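Long-range contacts in ileal bile acid-binding protein (Danio rerio, PDB 3ELX), which binds the bile acid cholate and probably carries bile acids, perhaps also fatty acids, through the cytoplasm: residues V41-Q46 with T54-N59; H61-K66 with D74-G79; G91-I96 with T104-G109; K111-S116 with V126-S131. All blocks are in the same frame, centred on the assembly; numbering follows the deposited sequence.

Contact 1 (V41-Q46 with T54-N59); sequences VTEIVQ and TQYYPN
Tyr-56 and Glu-43 meet at their polar ends: the phenol OH donates to OE1 of the carboxylate over 2.8 Å, reaching that oxygen nearly along its C-O bond. Glu-43 sets out with CG anti to its backbone N (chi1 -180°) and stays extended beyond it, whereas Tyr-56 holds CG beside its own N (chi1 -66°). The two side chains slant across one another, with ring and carboxylate planes 25° apart. OE1 lies at the ring edge in its plane, as does Val-41 O, 3.5 Å from Tyr-56 CD2. Tyr-56 CE2 also reaches Glu-43 CB at 4.0 Å. A leucine in place of Tyr-56 would probably leave Glu-43 OE1 without this donor and its carboxylate freer to turn.

On the other face Thr-42 and Gln-55 run side by side, pointing the same way, and a water accepts from Gln-55 NE2 (2.7 Å) while lying 2.6 Å from Thr-42 OG1. Gln-55 OE1 takes a weak bond from Tyr-57 OH. Between the faces, Glu-43 and Thr-54 form a hydrogen-bonded antiparallel pair, N to O 2.8 Å in both directions. The arrangement is a beta hairpin of strands 41-47 and 50-57 in the fatty-acid binding protein barrel; Gln-55 and Tyr-57 belong to sites where cholate has been seen bound.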
loop_
_atom_site.group_PDB
_atom_site.type_symbol
_atom_site.label_atom_id
_atom_site.label_comp_id
_atom_site.label_asym_id
_atom_site.label_seq_id
_atom_site.Cartn_x
_atom_site.Cartn_y
_atom_site.Cartn_z
ATOM N N VAL A 41 0.742 3.623 -9.691
ATOM C CA VAL A 41 2.200 3.475 -9.770
ATOM C C VAL A 41 2.826 3.730 -8.407
ATOM O O VAL A 41 2.500 4.708 -7.727
ATOM C CB VAL A 41 2.830 4.399 -10.831
ATOM C CG1 VAL A 41 4.353 4.349 -10.778
ATOM C CG2 VAL A 41 2.353 3.984 -12.212
ATOM N N THR A 42 3.708 2.816 -8.021
ATOM C CA THR A 42 4.424 2.878 -6.755
ATOM C C THR A 42 5.905 3.011 -7.045
ATOM O O THR A 42 6.454 2.244 -7.833
ATOM C CB THR A 42 4.196 1.589 -5.933
ATOM O OG1 THR A 42 2.805 1.450 -5.628
ATOM C CG2 THR A 42 4.964 1.638 -4.629
ATOM N N GLU A 43 6.553 3.976 -6.405
ATOM C CA GLU A 43 7.997 4.112 -6.489
ATOM C C GLU A 43 8.588 3.821 -5.112
ATOM O O GLU A 43 8.174 4.422 -4.114
ATOM C CB GLU A 43 8.355 5.522 -6.934
ATOM C CG GLU A 43 9.832 5.780 -7.063
ATOM C CD GLU A 43 10.128 7.242 -7.344
ATOM O OE1 GLU A 43 9.209 8.092 -7.213
ATOM O OE2 GLU A 43 11.281 7.536 -7.698
ATOM N N ILE A 44 9.546 2.902 -5.068
ATOM C CA ILE A 44 10.173 2.548 -3.791
ATOM C C ILE A 44 11.685 2.725 -3.861
ATOM O O ILE A 44 12.326 2.310 -4.827
ATOM C CB ILE A 44 9.835 1.108 -3.344
ATOM C CG1 ILE A 44 8.318 0.884 -3.362
ATOM C CG2 ILE A 44 10.408 0.832 -1.926
ATOM C CD1 ILE A 44 7.921 -0.576 -3.411
ATOM N N VAL A 45 12.242 3.371 -2.833
ATOM C CA VAL A 45 13.681 3.384 -2.619
ATOM C C VAL A 45 13.918 2.693 -1.282
ATOM O O VAL A 45 13.448 3.162 -0.232
ATOM C CB VAL A 45 14.287 4.816 -2.636
ATOM C CG1 VAL A 45 15.790 4.746 -2.381
ATOM C CG2 VAL A 45 14.014 5.507 -3.969
ATOM N N GLN A 46 14.587 1.548 -1.335
ATOM C CA GLN A 46 14.865 0.764 -0.143
ATOM C C GLN A 46 16.373 0.736 0.069
ATOM O O GLN A 46 17.120 0.237 -0.783
ATOM C CB GLN A 46 14.338 -0.660 -0.292
ATOM C CG GLN A 46 14.707 -1.536 0.883
ATOM C CD GLN A 46 14.422 -3.015 0.680
ATOM O OE1 GLN A 46 14.515 -3.791 1.632
ATOM N NE2 GLN A 46 14.104 -3.420 -0.549
ATOM N N THR A 54 6.503 5.802 -2.340
ATOM C CA THR A 54 5.715 6.857 -2.983
ATOM C C THR A 54 4.629 6.256 -3.866
ATOM O O THR A 54 4.894 5.352 -4.660
ATOM C CB THR A 54 6.646 7.775 -3.816
ATOM O OG1 THR A 54 7.666 8.321 -2.967
ATOM C CG2 THR A 54 5.872 8.908 -4.453
ATOM N N GLN A 55 3.403 6.747 -3.708
ATOM C CA GLN A 55 2.279 6.271 -4.513
ATOM C C GLN A 55 1.666 7.439 -5.257
ATOM O O GLN A 55 1.381 8.493 -4.672
ATOM C CB GLN A 55 1.202 5.592 -3.650
ATOM C CG GLN A 55 1.712 4.387 -2.877
ATOM C CD GLN A 55 0.690 3.879 -1.882
ATOM O OE1 GLN A 55 0.075 4.658 -1.158
ATOM N NE2 GLN A 55 0.510 2.570 -1.836
ATOM N N TYR A 56 1.440 7.232 -6.551
ATOM C CA TYR A 56 0.919 8.262 -7.426
ATOM C C TYR A 56 -0.570 8.061 -7.673
ATOM O O TYR A 56 -0.981 7.391 -8.624
ATOM C CB TYR A 56 1.711 8.270 -8.738
ATOM C CG TYR A 56 3.157 8.679 -8.540
ATOM C CD1 TYR A 56 3.541 10.011 -8.648
ATOM C CD2 TYR A 56 4.142 7.730 -8.230
ATOM C CE1 TYR A 56 4.859 10.408 -8.463
ATOM C CE2 TYR A 56 5.474 8.114 -8.047
ATOM C CZ TYR A 56 5.828 9.457 -8.162
ATOM O OH TYR A 56 7.137 9.871 -7.966
ATOM N N TYR A 57 -1.371 8.637 -6.787
ATOM C CA TYR A 57 -2.819 8.532 -6.888
ATOM C C TYR A 57 -3.376 9.498 -7.935
ATOM O O TYR A 57 -2.641 10.364 -8.446
ATOM C CB TYR A 57 -3.468 8.760 -5.519
ATOM C CG TYR A 57 -3.320 7.578 -4.600
ATOM C CD1 TYR A 57 -4.236 6.512 -4.643
ATOM C CD2 TYR A 57 -2.276 7.513 -3.695
ATOM C CE1 TYR A 57 -4.098 5.410 -3.805
ATOM C CE2 TYR A 57 -2.137 6.423 -2.842
ATOM C CZ TYR A 57 -3.045 5.375 -2.910
ATOM O OH TYR A 57 -2.903 4.286 -2.076
ATOM N N PRO A 58 -4.670 9.353 -8.280
ATOM C CA PRO A 58 -5.243 10.254 -9.280
ATOM C C PRO A 58 -5.147 11.738 -8.915
ATOM O O PRO A 58 -5.007 12.099 -7.734
ATOM C CB PRO A 58 -6.716 9.826 -9.341
ATOM C CG PRO A 58 -6.679 8.370 -8.908
ATOM C CD PRO A 58 -5.650 8.347 -7.823
ATOM N N ASN A 59 -5.230 12.584 -9.935
ATOM C CA ASN A 59 -5.255 14.042 -9.739
ATOM C C ASN A 59 -4.014 14.569 -9.029
ATOM O O ASN A 59 -4.079 15.510 -8.220
ATOM C CB ASN A 59 -6.552 14.470 -9.027
ATOM C CG ASN A 59 -7.776 14.153 -9.841
ATOM O OD1 ASN A 59 -7.875 14.545 -10.995
ATOM N ND2 ASN A 59 -8.729 13.452 -9.234
HETATM O O HOH W 1 -0.175 6.176 -10.919
HETATM O O HOH W 2 2.208 0.960 -3.119
HETATM O O HOH W 3 9.958 6.763 -3.275
#

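Contact 2 (H61-K66 with D74-G79); sequences HVVTNK and DMETVG. With EDO (1,2-ethanediol), chain B.
ND2 of Asn-65 is held by two acceptors, Glu-76 O at 3.0 Å and O2 of a 1,2-ethanediol, probably from the crystallisation liquor, at 3.2 Å. The backbone oxygen lies in the amide plane of Asn-65. OD1 of the same amide accepts the backbone N of Glu-76 over 2.7 Å, on a lone pair, so one side chain serves both the N-H and the C=O of a single residue. CG of Asn-65 stands beside its own backbone N (chi1 -85°), and OD1 also packs closely on CA and CB of Met-75. An alanine in place of Asn-65 would probably leave the backbone N and O of Glu-76 without these mates and open a gap beside Met-75.

At the far end His-61 holds CG anti to its backbone N (chi1 179°), and its ring donates from NE2 to Val-78 O at 2.9 Å, with the oxygen in the ring plane at the edge. Val-63 CG2 lies over one face of that imidazole, toward the rim, and reaches Val-78 CA at 4.2 Å; CG1 of Val-63 lies near Glu-76 OE1. A water takes the N-H of Lys-66 at 2.8 Å and donates to Asp-74 O at 2.7 Å. The axes of 61-66 and 74-76 stay 6.2 Å apart, and no direct backbone-to-backbone hydrogen bond joins the segments. This is the gap between neighbouring strands known from fatty-acid binding proteins; here side chains and water do the work of main-chain bonds in holding its two sides together.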
loop_
_atom_site.group_PDB
_atom_site.type_symbol
_atom_site.label_atom_id
_atom_site.label_comp_id
_atom_site.label_asym_id
_atom_site.label_seq_id
_atom_site.Cartn_x
_atom_site.Cartn_y
_atom_site.Cartn_z
ATOM N N HIS A 61 -2.191 13.413 -6.730
ATOM C CA HIS A 61 -2.127 13.133 -5.307
ATOM C C HIS A 61 -0.968 12.176 -5.072
ATOM O O HIS A 61 -1.072 10.984 -5.358
ATOM C CB HIS A 61 -3.459 12.515 -4.881
ATOM C CG HIS A 61 -3.536 12.151 -3.432
ATOM N ND1 HIS A 61 -2.898 12.868 -2.441
ATOM C CD2 HIS A 61 -4.230 11.173 -2.803
ATOM C CE1 HIS A 61 -3.152 12.310 -1.269
ATOM N NE2 HIS A 61 -3.960 11.284 -1.461
ATOM N N VAL A 62 0.146 12.707 -4.580
ATOM C CA VAL A 62 1.314 11.864 -4.306
ATOM C C VAL A 62 1.400 11.598 -2.809
ATOM O O VAL A 62 1.423 12.532 -2.002
ATOM C CB VAL A 62 2.615 12.496 -4.844
ATOM C CG1 VAL A 62 3.795 11.564 -4.623
ATOM C CG2 VAL A 62 2.477 12.816 -6.320
ATOM N N VAL A 63 1.435 10.323 -2.439
ATOM C CA VAL A 63 1.513 9.951 -1.027
ATOM C C VAL A 63 2.891 9.361 -0.823
ATOM O O VAL A 63 3.221 8.379 -1.460
ATOM C CB VAL A 63 0.431 8.922 -0.648
ATOM C CG1 VAL A 63 0.573 8.488 0.822
ATOM C CG2 VAL A 63 -0.951 9.492 -0.892
ATOM N N THR A 64 3.683 9.973 0.052
ATOM C CA THR A 64 5.017 9.466 0.360
ATOM C C THR A 64 5.137 9.138 1.838
ATOM O O THR A 64 4.846 9.974 2.702
ATOM C CB THR A 64 6.105 10.486 -0.026
ATOM O OG1 THR A 64 5.999 10.768 -1.421
ATOM C CG2 THR A 64 7.498 9.936 0.239
ATOM N N ASN A 65 5.559 7.914 2.114
ATOM C CA ASN A 65 5.863 7.493 3.472
ATOM C C ASN A 65 7.316 7.117 3.571
ATOM O O ASN A 65 7.820 6.345 2.758
ATOM C CB ASN A 65 4.977 6.330 3.904
ATOM C CG ASN A 65 3.647 6.802 4.446
ATOM O OD1 ASN A 65 3.609 7.683 5.301
ATOM N ND2 ASN A 65 2.560 6.246 3.936
ATOM N N LYS A 66 7.985 7.707 4.557
ATOM C CA LYS A 66 9.369 7.385 4.871
ATOM C C LYS A 66 9.382 6.723 6.237
ATOM O O LYS A 66 8.897 7.291 7.233
ATOM C CB LYS A 66 10.241 8.641 4.877
ATOM C CG LYS A 66 10.371 9.270 3.510
ATOM C CD LYS A 66 10.967 10.666 3.588
ATOM C CE LYS A 66 12.453 10.677 3.259
ATOM N NZ LYS A 66 13.271 9.880 4.212
ATOM N N ASP A 74 7.352 8.814 11.457
ATOM C CA ASP A 74 6.241 9.665 11.063
ATOM C C ASP A 74 5.715 9.193 9.715
ATOM O O ASP A 74 6.479 9.083 8.748
ATOM C CB ASP A 74 6.704 11.124 10.955
ATOM C CG ASP A 74 7.064 11.730 12.306
ATOM O OD1 ASP A 74 6.416 11.394 13.318
ATOM O OD2 ASP A 74 7.999 12.562 12.355
ATOM N N MET A 75 4.418 8.901 9.656
ATOM C CA MET A 75 3.781 8.448 8.416
ATOM C C MET A 75 2.457 9.164 8.164
ATOM O O MET A 75 1.984 9.927 9.007
ATOM C CB MET A 75 3.599 6.927 8.435
ATOM C CG MET A 75 4.915 6.157 8.213
ATOM S SD MET A 75 4.764 4.376 8.426
ATOM C CE MET A 75 4.749 4.219 10.176
ATOM N N GLU A 76 1.883 8.932 6.986
ATOM C CA GLU A 76 0.614 9.543 6.607
ATOM C C GLU A 76 -0.257 8.496 5.918
ATOM O O GLU A 76 0.235 7.594 5.234
ATOM C CB GLU A 76 0.840 10.755 5.676
ATOM C CG GLU A 76 -0.401 11.610 5.402
ATOM C CD GLU A 76 -0.334 12.375 4.074
ATOM O OE1 GLU A 76 -0.562 11.763 2.992
ATOM O OE2 GLU A 76 -0.081 13.603 4.114
ATOM N N THR A 77 -1.563 8.607 6.119
ATOM C CA THR A 77 -2.501 7.751 5.415
ATOM C C THR A 77 -2.759 8.340 4.033
ATOM O O THR A 77 -2.466 9.510 3.781
ATOM C CB THR A 77 -3.838 7.656 6.162
ATOM O OG1 THR A 77 -4.471 8.942 6.165
ATOM C CG2 THR A 77 -3.626 7.196 7.596
ATOM N N VAL A 78 -3.329 7.529 3.148
ATOM C CA VAL A 78 -3.748 7.987 1.821
ATOM C C VAL A 78 -4.710 9.183 1.933
ATOM O O VAL A 78 -4.670 10.117 1.125
ATOM C CB VAL A 78 -4.414 6.830 1.029
ATOM C CG1 VAL A 78 -4.885 7.302 -0.331
ATOM C CG2 VAL A 78 -3.450 5.645 0.879
ATOM N N GLY A 79 -5.564 9.167 2.953
ATOM C CA GLY A 79 -6.527 10.244 3.161
ATOM C C GLY A 79 -5.958 11.500 3.801
ATOM O O GLY A 79 -6.674 12.492 3.959
HETATM C C1 EDO B . 2.242 1.324 1.490
HETATM O O1 EDO B . 1.221 0.957 2.060
HETATM C C2 EDO B . 3.225 2.235 2.183
HETATM O O2 EDO B . 2.723 3.579 2.180
HETATM O O HOH W 4 0.213 13.528 0.183
HETATM O O HOH W 5 2.007 11.390 2.287
HETATM O O HOH W 6 6.751 9.706 6.163
#

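Contact 3 (G91-I96 with T104-G109); sequences GGKLTI and TTEISG
The carboxylate of Glu-106 has the aliphatic chain of Lys-93 drawn across it at a slant: OE1 lies 3.3 Å from Lys-93 CG, and OE2 lies 3.7 Å from Lys-93 CE. A water sits 2.7 Å from OE1. Glu-106 places CG between its backbone N and carbonyl carbon (chi1 67°), the crowded position, and extends from there. Lys-93 bends at its third torsion (chi3 91°), where CE turns off, and again at the fourth. Its NZ stops 4.2 Å from Glu-106 OE2, too far for a salt bridge though the charges probably still attract. Instead NZ donates to a water at 3.1 Å, which also bonds Thr-104 OG1. Lys-93 and Thr-104 lie side by side, pointing the same way, and Thr-104 CG2 meets OG1 of Thr-95.

Next to these side chains, Leu-94 and Thr-105 make a hydrogen-bonded antiparallel pair, Leu-94 N to Thr-105 O 2.8 Å and Thr-105 N to Leu-94 O 2.9 Å. Beyond it a water accepts from Ile-107 N and donates to Gly-92 O, bridging the backbones where Gly-92, with positive phi, leads into the strand. Leu-94 and Thr-105 share the opposite face and both touch Trp-53 of strand 50-57. The segments form a beta hairpin in the wall of the barrel, and Leu-94 belongs to a site where cholate has been seen.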
loop_
_atom_site.group_PDB
_atom_site.type_symbol
_atom_site.label_atom_id
_atom_site.label_comp_id
_atom_site.label_asym_id
_atom_site.label_seq_id
_atom_site.Cartn_x
_atom_site.Cartn_y
_atom_site.Cartn_z
ATOM N N GLY A 91 10.368 -12.487 7.153
ATOM C CA GLY A 91 10.478 -13.285 5.932
ATOM C C GLY A 91 10.274 -12.516 4.640
ATOM O O GLY A 91 9.694 -13.047 3.685
ATOM N N GLY A 92 10.751 -11.271 4.605
ATOM C CA GLY A 92 10.662 -10.425 3.413
ATOM C C GLY A 92 9.341 -9.680 3.265
ATOM O O GLY A 92 9.162 -8.903 2.319
ATOM N N LYS A 93 8.416 -9.926 4.188
ATOM C CA LYS A 93 7.100 -9.256 4.181
ATOM C C LYS A 93 7.045 -8.116 5.196
ATOM O O LYS A 93 7.345 -8.315 6.379
ATOM C CB LYS A 93 5.976 -10.237 4.537
ATOM C CG LYS A 93 5.782 -11.445 3.634
ATOM C CD LYS A 93 4.693 -12.349 4.222
ATOM C CE LYS A 93 3.284 -12.018 3.716
ATOM N NZ LYS A 93 2.929 -10.566 3.637
ATOM N N LEU A 94 6.669 -6.929 4.722
ATOM C CA LEU A 94 6.444 -5.770 5.591
ATOM C C LEU A 94 5.031 -5.794 6.132
ATOM O O LEU A 94 4.103 -6.156 5.408
ATOM C CB LEU A 94 6.612 -4.480 4.795
ATOM C CG LEU A 94 8.023 -4.121 4.334
ATOM C CD1 LEU A 94 7.959 -2.972 3.355
ATOM C CD2 LEU A 94 8.894 -3.748 5.522
ATOM N N THR A 95 4.866 -5.410 7.399
ATOM C CA THR A 95 3.537 -5.179 7.952
ATOM C C THR A 95 3.477 -3.750 8.461
ATOM O O THR A 95 4.265 -3.346 9.326
ATOM C CB THR A 95 3.182 -6.168 9.095
ATOM O OG1 THR A 95 3.144 -7.506 8.582
ATOM C CG2 THR A 95 1.810 -5.836 9.689
ATOM N N ILE A 96 2.540 -2.992 7.909
ATOM C CA ILE A 96 2.286 -1.631 8.355
ATOM C C ILE A 96 0.901 -1.638 8.970
ATOM O O ILE A 96 -0.082 -2.007 8.315
ATOM C CB ILE A 96 2.315 -0.610 7.202
ATOM C CG1 ILE A 96 3.623 -0.736 6.407
ATOM C CG2 ILE A 96 2.110 0.805 7.757
ATOM C CD1 ILE A 96 3.717 0.216 5.213
ATOM N N THR A 104 0.084 -5.641 4.402
ATOM C CA THR A 104 1.260 -6.507 4.287
ATOM C C THR A 104 1.762 -6.410 2.866
ATOM O O THR A 104 0.970 -6.417 1.929
ATOM C CB THR A 104 0.970 -7.979 4.619
ATOM O OG1 THR A 104 0.123 -8.541 3.609
ATOM C CG2 THR A 104 0.318 -8.103 5.975
ATOM N N THR A 105 3.071 -6.291 2.708
ATOM C CA THR A 105 3.623 -6.117 1.377
ATOM C C THR A 105 4.874 -6.955 1.210
ATOM O O THR A 105 5.721 -7.011 2.094
ATOM C CB THR A 105 3.885 -4.644 1.083
ATOM O OG1 THR A 105 2.647 -3.917 1.220
ATOM C CG2 THR A 105 4.431 -4.465 -0.326
ATOM N N GLU A 106 4.985 -7.603 0.061
ATOM C CA GLU A 106 6.172 -8.395 -0.220
ATOM C C GLU A 106 6.447 -8.461 -1.709
ATOM O O GLU A 106 5.593 -8.096 -2.514
ATOM C CB GLU A 106 6.042 -9.807 0.365
ATOM C CG GLU A 106 4.968 -10.671 -0.285
ATOM C CD GLU A 106 5.034 -12.125 0.173
ATOM O OE1 GLU A 106 6.134 -12.617 0.532
ATOM O OE2 GLU A 106 3.977 -12.786 0.170
ATOM N N ILE A 107 7.650 -8.909 -2.054
ATOM C CA ILE A 107 7.963 -9.240 -3.436
ATOM C C ILE A 107 7.792 -10.745 -3.574
ATOM O O ILE A 107 8.438 -11.516 -2.860
ATOM C CB ILE A 107 9.394 -8.822 -3.846
ATOM C CG1 ILE A 107 9.632 -7.322 -3.599
ATOM C CG2 ILE A 107 9.656 -9.191 -5.315
ATOM C CD1 ILE A 107 8.618 -6.367 -4.248
ATOM N N SER A 108 6.882 -11.151 -4.454
ATOM C CA SER A 108 6.626 -12.563 -4.715
ATOM C C SER A 108 6.572 -12.827 -6.211
ATOM O O SER A 108 5.808 -12.187 -6.936
ATOM C CB SER A 108 5.318 -13.014 -4.065
ATOM O OG SER A 108 5.122 -14.400 -4.274
ATOM N N GLY A 109 7.390 -13.768 -6.674
ATOM C CA GLY A 109 7.438 -14.106 -8.097
ATOM C C GLY A 109 7.787 -12.910 -8.963
ATOM O O GLY A 109 7.291 -12.777 -10.089
HETATM O O HOH W 7 8.829 -12.582 0.961
HETATM O O HOH W 8 9.768 -9.536 -0.133
HETATM O O HOH W 9 -0.145 -11.139 3.737
#

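Contact 4 (K111-S116 with V126-S131); sequences KLVETS and VLVRTS
Arg-129 lies beside Glu-114, both side chains pointing the same way, and its NH1 reaches OE2 of the carboxylate at 2.8 Å. This is a salt bridge, but the hydrogen bond within it is weak and bent, 129° at the hydrogen, and the carboxylate and guanidinium planes stand 76° apart. Arg-129 bends at its third torsion (chi3 36°), which turns NE off the line of the chain; NH2 finds Thr-12 OG1. A water lies over one face of the guanidinium, toward the rim, 2.7 Å from Glu-114 OE2 and 2.6 Å from Ser-131 OG.

On the other face of the sheet Val-113 CG1 meets Val-128 CG1 at 4.1 Å, and Thr-115 CG2 presses on Val-126 CG1 at 3.6 Å. Three hydrogen-bonded pairs, Leu-112 with Ser-131, Glu-114 with Arg-129 and Ser-116 with Leu-127, give six backbone bonds between the strands of this beta hairpin. Ser-116 OG bonds Gln-103. With both charged residues buried, the ion pair and its water probably offset the cost of placing a carboxylate inside the barrel, and the nearby guanidinium would be expected to stabilise its negative form.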
loop_
_atom_site.group_PDB
_atom_site.type_symbol
_atom_site.label_atom_id
_atom_site.label_comp_id
_atom_site.label_asym_id
_atom_site.label_seq_id
_atom_site.Cartn_x
_atom_site.Cartn_y
_atom_site.Cartn_z
ATOM N N LYS A 111 6.959 -9.884 -8.487
ATOM C CA LYS A 111 5.893 -8.872 -8.456
ATOM C C LYS A 111 5.748 -8.290 -7.058
ATOM O O LYS A 111 6.030 -8.967 -6.074
ATOM C CB LYS A 111 4.548 -9.469 -8.859
ATOM C CG LYS A 111 4.583 -10.397 -10.055
ATOM C CD LYS A 111 4.429 -9.645 -11.331
ATOM C CE LYS A 111 4.338 -10.640 -12.470
ATOM N NZ LYS A 111 3.401 -10.176 -13.505
ATOM N N LEU A 112 5.299 -7.042 -6.984
ATOM C CA LEU A 112 4.990 -6.396 -5.707
ATOM C C LEU A 112 3.562 -6.758 -5.325
ATOM O O LEU A 112 2.624 -6.395 -6.030
ATOM C CB LEU A 112 5.147 -4.876 -5.829
ATOM C CG LEU A 112 4.783 -4.017 -4.614
ATOM C CD1 LEU A 112 5.727 -4.280 -3.480
ATOM C CD2 LEU A 112 4.773 -2.533 -4.982
ATOM N N VAL A 113 3.397 -7.483 -4.217
ATOM C CA VAL A 113 2.073 -7.920 -3.791
ATOM C C VAL A 113 1.700 -7.245 -2.485
ATOM O O VAL A 113 2.370 -7.439 -1.471
ATOM C CB VAL A 113 2.005 -9.447 -3.611
ATOM C CG1 VAL A 113 0.584 -9.856 -3.247
ATOM C CG2 VAL A 113 2.453 -10.164 -4.903
ATOM N N GLU A 114 0.626 -6.463 -2.528
ATOM C CA GLU A 114 0.209 -5.629 -1.406
ATOM C C GLU A 114 -1.175 -6.049 -0.950
ATOM O O GLU A 114 -2.120 -6.025 -1.735
ATOM C CB GLU A 114 0.203 -4.164 -1.817
ATOM C CG GLU A 114 1.574 -3.647 -2.186
ATOM C CD GLU A 114 1.534 -2.209 -2.648
ATOM O OE1 GLU A 114 1.549 -1.306 -1.783
ATOM O OE2 GLU A 114 1.483 -1.985 -3.875
ATOM N N THR A 115 -1.284 -6.459 0.312
ATOM C CA THR A 115 -2.553 -6.955 0.841
ATOM C C THR A 115 -3.037 -6.033 1.961
ATOM O O THR A 115 -2.331 -5.849 2.965
ATOM C CB THR A 115 -2.395 -8.388 1.381
ATOM O OG1 THR A 115 -1.891 -9.255 0.357
ATOM C CG2 THR A 115 -3.732 -8.930 1.914
ATOM N N SER A 116 -4.234 -5.470 1.793
ATOM C CA SER A 116 -4.848 -4.617 2.811
ATOM C C SER A 116 -6.017 -5.379 3.433
ATOM O O SER A 116 -6.907 -5.855 2.726
ATOM C CB SER A 116 -5.341 -3.300 2.200
ATOM O OG SER A 116 -4.354 -2.669 1.397
ATOM N N VAL A 126 -10.695 -7.777 2.147
ATOM C CA VAL A 126 -9.284 -7.854 1.790
ATOM C C VAL A 126 -9.069 -7.357 0.361
ATOM O O VAL A 126 -9.707 -7.844 -0.587
ATOM C CB VAL A 126 -8.745 -9.295 1.904
ATOM C CG1 VAL A 126 -7.262 -9.340 1.553
ATOM C CG2 VAL A 126 -8.966 -9.851 3.308
ATOM N N LEU A 127 -8.187 -6.375 0.226
ATOM C CA LEU A 127 -7.737 -5.898 -1.072
ATOM C C LEU A 127 -6.349 -6.473 -1.348
ATOM O O LEU A 127 -5.433 -6.314 -0.540
ATOM C CB LEU A 127 -7.681 -4.372 -1.089
ATOM C CG LEU A 127 -6.928 -3.683 -2.225
ATOM C CD1 LEU A 127 -7.558 -3.968 -3.587
ATOM C CD2 LEU A 127 -6.859 -2.175 -1.957
ATOM N N VAL A 128 -6.209 -7.157 -2.480
ATOM C CA VAL A 128 -4.907 -7.639 -2.920
ATOM C C VAL A 128 -4.539 -6.962 -4.231
ATOM O O VAL A 128 -5.238 -7.110 -5.227
ATOM C CB VAL A 128 -4.880 -9.173 -3.135
ATOM C CG1 VAL A 128 -3.470 -9.628 -3.511
ATOM C CG2 VAL A 128 -5.377 -9.928 -1.897
ATOM N N ARG A 129 -3.443 -6.209 -4.213
ATOM C CA ARG A 129 -2.941 -5.540 -5.414
ATOM C C ARG A 129 -1.617 -6.157 -5.816
ATOM O O ARG A 129 -0.740 -6.339 -4.980
ATOM C CB ARG A 129 -2.737 -4.048 -5.147
ATOM C CG ARG A 129 -4.018 -3.256 -4.897
ATOM C CD ARG A 129 -3.764 -1.733 -4.845
ATOM N NE ARG A 129 -2.724 -1.329 -5.785
ATOM C CZ ARG A 129 -1.474 -1.024 -5.444
ATOM N NH1 ARG A 129 -1.095 -1.040 -4.174
ATOM N NH2 ARG A 129 -0.600 -0.690 -6.379
ATOM N N THR A 130 -1.470 -6.480 -7.099
ATOM C CA THR A 130 -0.233 -7.052 -7.604
ATOM C C THR A 130 0.285 -6.110 -8.681
ATOM O O THR A 130 -0.441 -5.800 -9.618
ATOM C CB THR A 130 -0.476 -8.446 -8.208
ATOM O OG1 THR A 130 -0.996 -9.314 -7.193
ATOM C CG2 THR A 130 0.828 -9.025 -8.760
ATOM N N SER A 131 1.529 -5.661 -8.525
ATOM C CA SER A 131 2.140 -4.703 -9.452
ATOM C C SER A 131 3.367 -5.295 -10.111
ATOM O O SER A 131 4.112 -6.054 -9.482
ATOM C CB SER A 131 2.552 -3.424 -8.694
ATOM O OG SER A 131 1.452 -2.785 -8.062
HETATM O O HOH W 10 1.075 -3.874 -5.715
#

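In the fold
All four contacts belong to one antiparallel sheet, wound into the barrel of the fatty-acid binding protein fold, and follow one another in series along the chain. Contacts 1, 3 and 4 are hairpins; contact 2 spans the outermost strands, 61-68 and 73-76. Contacts 1 and 2 touch, their centres about 10 Å apart, through neighbouring strands 50-57 and 61-68; contacts 3 and 4 do likewise through 102-108 and 111-119. Across the interior, contact 1 meets contact 4 where Ile-44 packs on Leu-112. Contacts 2 and 3, with centres about 19 Å apart, lie on opposite sides of the chain's centre. Cholate-site residues occur in contacts 1, 2 and 3, consistent with several parts of the barrel contributing to binding.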